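Local coordinates for protein beta-N-acetylhexosaminidase (Streptomyces plicatus, PDB 1JAK) that hydrolyses terminal N-acetylhexosamine residues from glycoconjugates, as a family 20 glycoside hydrolase that works by substrate-assisted catalysis, at residues Gly303-Ala306 with Ala307-Gly311; Ala381-Arg385 with Asn386-Leu390; Thr479-Trp482 with Asp483-Lys486. All coordinates share one frame; numbering follows the deposited sequence.

The three contacts come in series along the chain, each at one end of a helix. Contacts 1 and 2 close helices 292-307 and 374-385 of the alpha/beta barrel and lead into strands 313-315 and 389-392 of its parallel sheet; their centres are 26 Å apart. They therefore lie at the turns through which the chain enters these strands, whereas the pocket residues D319, E320, Y399 and D401 come after the strands in sequence. Contact 3 instead opens helix 482-490, with its centre 30 Å from that of contact 2 and 40 Å from that of contact 1, across the centre of the chain. No two contacts touch; each is a local feature of its own helix end.

Contact 1 of 3, residues Gly303-Ala306 with Ala307-Gly311; sequences GELA and ALTPG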
# COMPACT_ATOMS: atom_id res chain seq x y z
N GLY A 303 9.22 15.03 15.51
CA GLY A 303 9.65 14.32 16.71
C GLY A 303 8.53 13.47 17.29
O GLY A 303 8.74 12.31 17.65
N GLU A 304 7.33 14.05 17.38
CA GLU A 304 6.20 13.32 17.92
C GLU A 304 5.76 12.19 17.00
O GLU A 304 5.35 11.12 17.46
CB GLU A 304 5.02 14.27 18.20
CG GLU A 304 5.24 15.15 19.44
CD GLU A 304 3.97 15.80 19.95
OE1 GLU A 304 2.91 15.13 19.94
OE2 GLU A 304 4.03 16.96 20.40
N LEU A 305 5.85 12.41 15.69
CA LEU A 305 5.45 11.38 14.74
C LEU A 305 6.45 10.23 14.75
O LEU A 305 6.06 9.06 14.70
CB LEU A 305 5.36 11.97 13.32
CG LEU A 305 4.91 11.01 12.21
CD1 LEU A 305 3.54 10.43 12.53
CD2 LEU A 305 4.89 11.76 10.88
N ALA A 306 7.74 10.55 14.84
CA ALA A 306 8.77 9.52 14.86
C ALA A 306 8.59 8.60 16.07
O ALA A 306 8.81 7.39 15.98
CB ALA A 306 10.15 10.16 14.89
N ALA A 307 8.17 9.18 17.19
CA ALA A 307 7.97 8.42 18.42
C ALA A 307 6.87 7.36 18.28
O ALA A 307 6.89 6.34 18.96
CB ALA A 307 7.63 9.36 19.57
N LEU A 308 5.92 7.62 17.38
CA LEU A 308 4.80 6.70 17.16
C LEU A 308 5.06 5.77 15.98
O LEU A 308 4.24 4.92 15.66
CB LEU A 308 3.53 7.50 16.88
CG LEU A 308 3.07 8.51 17.93
CD1 LEU A 308 2.01 9.41 17.33
CD2 LEU A 308 2.54 7.77 19.16
N THR A 309 6.21 5.94 15.34
CA THR A 309 6.55 5.16 14.15
C THR A 309 7.66 4.13 14.34
O THR A 309 8.84 4.48 14.33
CB THR A 309 6.92 6.12 13.01
OG1 THR A 309 5.83 7.01 12.77
CG2 THR A 309 7.25 5.35 11.73
N PRO A 310 7.30 2.85 14.51
CA PRO A 310 8.33 1.82 14.68
C PRO A 310 9.03 1.52 13.37
O PRO A 310 10.13 0.95 13.35
CB PRO A 310 7.52 0.62 15.20
CG PRO A 310 6.19 0.81 14.53
CD PRO A 310 5.95 2.29 14.68
N GLY A 311 8.40 1.91 12.26
CA GLY A 311 8.97 1.70 10.94
C GLY A 311 10.23 2.51 10.73
O GLY A 311 10.54 3.41 11.50
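T309 turns its hydroxyl back on L305, and OG1 donates to L305 O over 2.8 Å. The first torsion explains this: OG1 sits beside its own backbone N and anti to the carbonyl carbon (chi1 -58°), which turns it back to L305 O, while CG2 stands anti to that N. The hydroxyl comes from above the carbonyl plane, and L308 N meets the same oxygen at 3.0 Å from the opposite face, so two donors grip L305 O. L305 has CG anti to its backbone N (chi1 -178°), and the CD1 branch passes 4.1 Å from T309 OG1 as the two side chains cross obliquely. All this happens where helix 292-307 of the catalytic barrel ends and the chain turns into strand 313-315. There A307 N still makes the i-4 bond to G303 O at 3.2 Å, but T309 N reaches only three residues back, to A306 O at 3.0 Å. L308 CG lies 3.5 Å from E304 O, and the leucine side chain also packs on K230, Y233 and K234 of helix 230-242. The E304 carboxylate is taken up by a salt bridge with K230 and by hydrogen bonds from S207 OG and D206 N.

Contact 2 of 3, residues Ala381-Arg385 with Asn386-Leu390; sequences AEAAR and NGTGL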
# COMPACT_ATOMS: atom_id res chain seq x y z
N ALA A 381 16.74 10.83 -12.25
CA ALA A 381 17.69 9.79 -12.63
C ALA A 381 19.06 10.11 -12.04
O ALA A 381 19.81 9.20 -11.66
CB ALA A 381 17.78 9.69 -14.16
N GLU A 382 19.38 11.39 -11.97
CA GLU A 382 20.66 11.82 -11.42
C GLU A 382 20.71 11.52 -9.93
O GLU A 382 21.74 11.08 -9.41
CB GLU A 382 20.88 13.31 -11.66
CG GLU A 382 22.35 13.71 -11.65
CD GLU A 382 23.13 13.01 -12.74
OE1 GLU A 382 22.82 13.24 -13.93
OE2 GLU A 382 24.05 12.22 -12.41
N ALA A 383 19.60 11.75 -9.24
CA ALA A 383 19.55 11.47 -7.81
C ALA A 383 19.77 9.98 -7.61
O ALA A 383 20.45 9.56 -6.67
CB ALA A 383 18.19 11.88 -7.23
N ALA A 384 19.20 9.17 -8.50
CA ALA A 384 19.35 7.72 -8.42
C ALA A 384 20.83 7.37 -8.58
O ALA A 384 21.36 6.52 -7.86
CB ALA A 384 18.52 7.04 -9.51
N ARG A 385 21.50 8.01 -9.53
CA ARG A 385 22.92 7.75 -9.74
C ARG A 385 23.71 8.14 -8.50
O ARG A 385 24.73 7.52 -8.20
CB ARG A 385 23.44 8.54 -10.95
CG ARG A 385 23.27 7.84 -12.29
CD ARG A 385 23.97 8.60 -13.41
NE ARG A 385 23.27 9.82 -13.79
CZ ARG A 385 22.20 9.85 -14.58
NH1 ARG A 385 21.71 8.72 -15.08
NH2 ARG A 385 21.61 11.01 -14.87
N ASN A 386 23.24 9.15 -7.78
CA ASN A 386 23.93 9.61 -6.58
C ASN A 386 23.63 8.78 -5.33
O ASN A 386 24.07 9.14 -4.23
CB ASN A 386 23.61 11.08 -6.31
CG ASN A 386 24.25 12.01 -7.33
OD1 ASN A 386 25.31 11.71 -7.88
ND2 ASN A 386 23.62 13.16 -7.57
N GLY A 387 22.88 7.70 -5.49
CA GLY A 387 22.57 6.84 -4.35
C GLY A 387 21.19 6.97 -3.75
O GLY A 387 20.86 6.25 -2.80
N THR A 388 20.38 7.89 -4.27
CA THR A 388 19.03 8.06 -3.74
C THR A 388 18.15 6.92 -4.24
O THR A 388 18.14 6.60 -5.43
CB THR A 388 18.41 9.40 -4.20
OG1 THR A 388 19.22 10.48 -3.73
CG2 THR A 388 17.00 9.56 -3.64
N GLY A 389 17.41 6.28 -3.32
CA GLY A 389 16.54 5.19 -3.72
C GLY A 389 15.32 5.72 -4.43
O GLY A 389 14.82 6.79 -4.10
N LEU A 390 14.82 4.97 -5.41
CA LEU A 390 13.65 5.39 -6.17
C LEU A 390 12.42 4.53 -5.94
O LEU A 390 12.48 3.31 -6.03
CB LEU A 390 13.97 5.38 -7.66
CG LEU A 390 14.38 6.68 -8.35
CD1 LEU A 390 15.43 7.41 -7.55
CD2 LEU A 390 14.89 6.34 -9.75
O HOH W 1 25.83 12.26 -10.50
O HOH W 2 20.26 4.57 -5.70
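A Schellman motif, in which T388 and G387 bond back to A383 and A384, ends helix 374-385 within the beta-alpha-beta unit formed with strands 363-366 and 389-392. T388 N donates to A383 O over 2.9 Å and G387 N to A384 O over 3.1 Å. G387 makes the reversal at phi 103°, where any beta carbon would collide with the carbonyl oxygen of N386. Beyond it, A384 CA directs its hydrogen almost straight at T388 O, 3.4 Å away, and A384 CB fits against both methyls of L390, CD1 and CD2 each at 3.7 Å. L390 thus packs against A384 in the last turn while its backbone pairs with A439 and R441. On the outer side, R385 bends at chi3 (-74°) and grips the E382 carboxylate side-on: NE takes OE2, and NH2 takes OE1 at 2.7 Å. Both oxygens lie close to the guanidinium plane, although the carboxylate is met from above its own plane. A water donates to both E382 OE2 and N386 OD1, tying the amide to this pair. With two nearly straight N-H...O hydrogen bonds and a bridging water, the E382 carboxylate is probably held in one orientation, its negative charge balanced by R385 on an exposed helix face.

Contact 3 of 3, residues Thr479-Trp482 with Asp483-Lys486; sequences THDW and DTYK
Hydrogen bonds to D481 organise the turn at T484 and Y485. D481 extends its carboxylate with CG anti to the backbone N (chi1 -180°), which carries OD2 round to T484 N at 3.1 Å; this donor arrives from above the carboxylate plane. T484 OG1 also lies 2.9 Å from D481 OD2, the two side chains crossing at about a right angle. Backbone bonds continue the pattern: Y485 N donates to D481 O at 2.8 Å, and K486 N to W482 O at the same length. Waters extend the network. One donates to D481 OD1 and accepts from D483 N; another links T479 O with T484 OG1.

Apolar packing centres on the W482 indole. The helical backbone puts K486 CB over one face of the six-membered ring, 3.9 Å from its centroid and 15° off the normal, a CH-pi contact. With CG between the backbone N and the carbonyl carbon (chi1 70°), the extended lysine chain then runs on past the ring, CD lying 3.8 Å from W482 NE1. W482 CZ3 meets the edge of the Y485 ring, near its plane, at CD2. With an alanine here the ring face against K486 CB is gone, which is likely to open a gap beside Y485 and helix 420-424.

Of the charged groups, K486 NZ and D483 OD1 form a salt bridge that is long, at 3.8 Å.

Y485 stacks on Y424 of helix 420-424 and touches P467 and E471 of helix 465-474. D481, placed right before helix 482-490, is its N-cap, OD2 taking T484 N while OD1 reaches D483 N through a water.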
# COMPACT_ATOMS: atom_id res chain seq x y z
N THR A 479 7.81 -12.97 -15.93
CA THR A 479 6.41 -13.37 -15.86
C THR A 479 5.46 -12.28 -16.33
O THR A 479 4.26 -12.52 -16.47
CB THR A 479 5.99 -13.76 -14.42
OG1 THR A 479 6.07 -12.60 -13.58
CG2 THR A 479 6.90 -14.85 -13.87
N HIS A 480 5.99 -11.09 -16.57
CA HIS A 480 5.17 -9.96 -17.01
C HIS A 480 4.66 -10.11 -18.44
O HIS A 480 5.44 -10.25 -19.38
CB HIS A 480 5.96 -8.66 -16.86
CG HIS A 480 5.14 -7.43 -17.12
ND1 HIS A 480 4.87 -6.97 -18.39
CD2 HIS A 480 4.50 -6.59 -16.27
CE1 HIS A 480 4.10 -5.90 -18.31
NE2 HIS A 480 3.86 -5.65 -17.04
N ASP A 481 3.34 -10.07 -18.59
CA ASP A 481 2.69 -10.20 -19.89
C ASP A 481 1.21 -9.90 -19.74
O ASP A 481 0.49 -10.63 -19.06
CB ASP A 481 2.87 -11.61 -20.44
CG ASP A 481 2.22 -11.79 -21.79
OD1 ASP A 481 2.65 -11.12 -22.75
OD2 ASP A 481 1.28 -12.60 -21.90
N TRP A 482 0.75 -8.83 -20.38
CA TRP A 482 -0.65 -8.44 -20.29
C TRP A 482 -1.66 -9.50 -20.73
O TRP A 482 -2.62 -9.77 -20.02
CB TRP A 482 -0.89 -7.15 -21.07
CG TRP A 482 -2.35 -6.81 -21.20
CD1 TRP A 482 -3.11 -6.87 -22.33
CD2 TRP A 482 -3.23 -6.43 -20.14
NE1 TRP A 482 -4.41 -6.56 -22.04
CE2 TRP A 482 -4.52 -6.28 -20.70
CE3 TRP A 482 -3.06 -6.20 -18.77
CZ2 TRP A 482 -5.63 -5.91 -19.94
CZ3 TRP A 482 -4.17 -5.83 -18.01
CH2 TRP A 482 -5.44 -5.69 -18.60
N ASP A 483 -1.44 -10.11 -21.89
CA ASP A 483 -2.38 -11.11 -22.39
C ASP A 483 -2.64 -12.26 -21.43
O ASP A 483 -3.76 -12.76 -21.35
CB ASP A 483 -1.93 -11.66 -23.74
CG ASP A 483 -2.07 -10.64 -24.86
OD1 ASP A 483 -2.94 -9.75 -24.75
OD2 ASP A 483 -1.32 -10.74 -25.86
N THR A 484 -1.61 -12.68 -20.70
CA THR A 484 -1.80 -13.78 -19.75
C THR A 484 -2.19 -13.24 -18.37
O THR A 484 -2.92 -13.90 -17.63
CB THR A 484 -0.53 -14.66 -19.63
OG1 THR A 484 0.61 -13.85 -19.34
CG2 THR A 484 -0.29 -15.41 -20.94
N TYR A 485 -1.72 -12.04 -18.04
CA TYR A 485 -2.07 -11.44 -16.75
C TYR A 485 -3.57 -11.15 -16.68
O TYR A 485 -4.20 -11.39 -15.66
CB TYR A 485 -1.31 -10.12 -16.53
CG TYR A 485 -1.78 -9.37 -15.31
CD1 TYR A 485 -1.49 -9.83 -14.02
CD2 TYR A 485 -2.58 -8.23 -15.43
CE1 TYR A 485 -1.99 -9.18 -12.89
CE2 TYR A 485 -3.09 -7.58 -14.30
CZ TYR A 485 -2.79 -8.06 -13.04
OH TYR A 485 -3.30 -7.44 -11.92
N LYS A 486 -4.13 -10.63 -17.77
CA LYS A 486 -5.55 -10.29 -17.78
C LYS A 486 -6.44 -11.49 -17.49
O LYS A 486 -7.55 -11.33 -17.00
CB LYS A 486 -5.95 -9.65 -19.12
CG LYS A 486 -5.96 -10.57 -20.32
CD LYS A 486 -6.32 -9.78 -21.57
CE LYS A 486 -6.38 -10.67 -22.80
NZ LYS A 486 -6.71 -9.89 -24.02
O HOH W 3 1.55 -12.62 -16.99
O HOH W 4 0.58 -9.48 -23.80
O HOH W 5 -7.11 -6.57 -23.31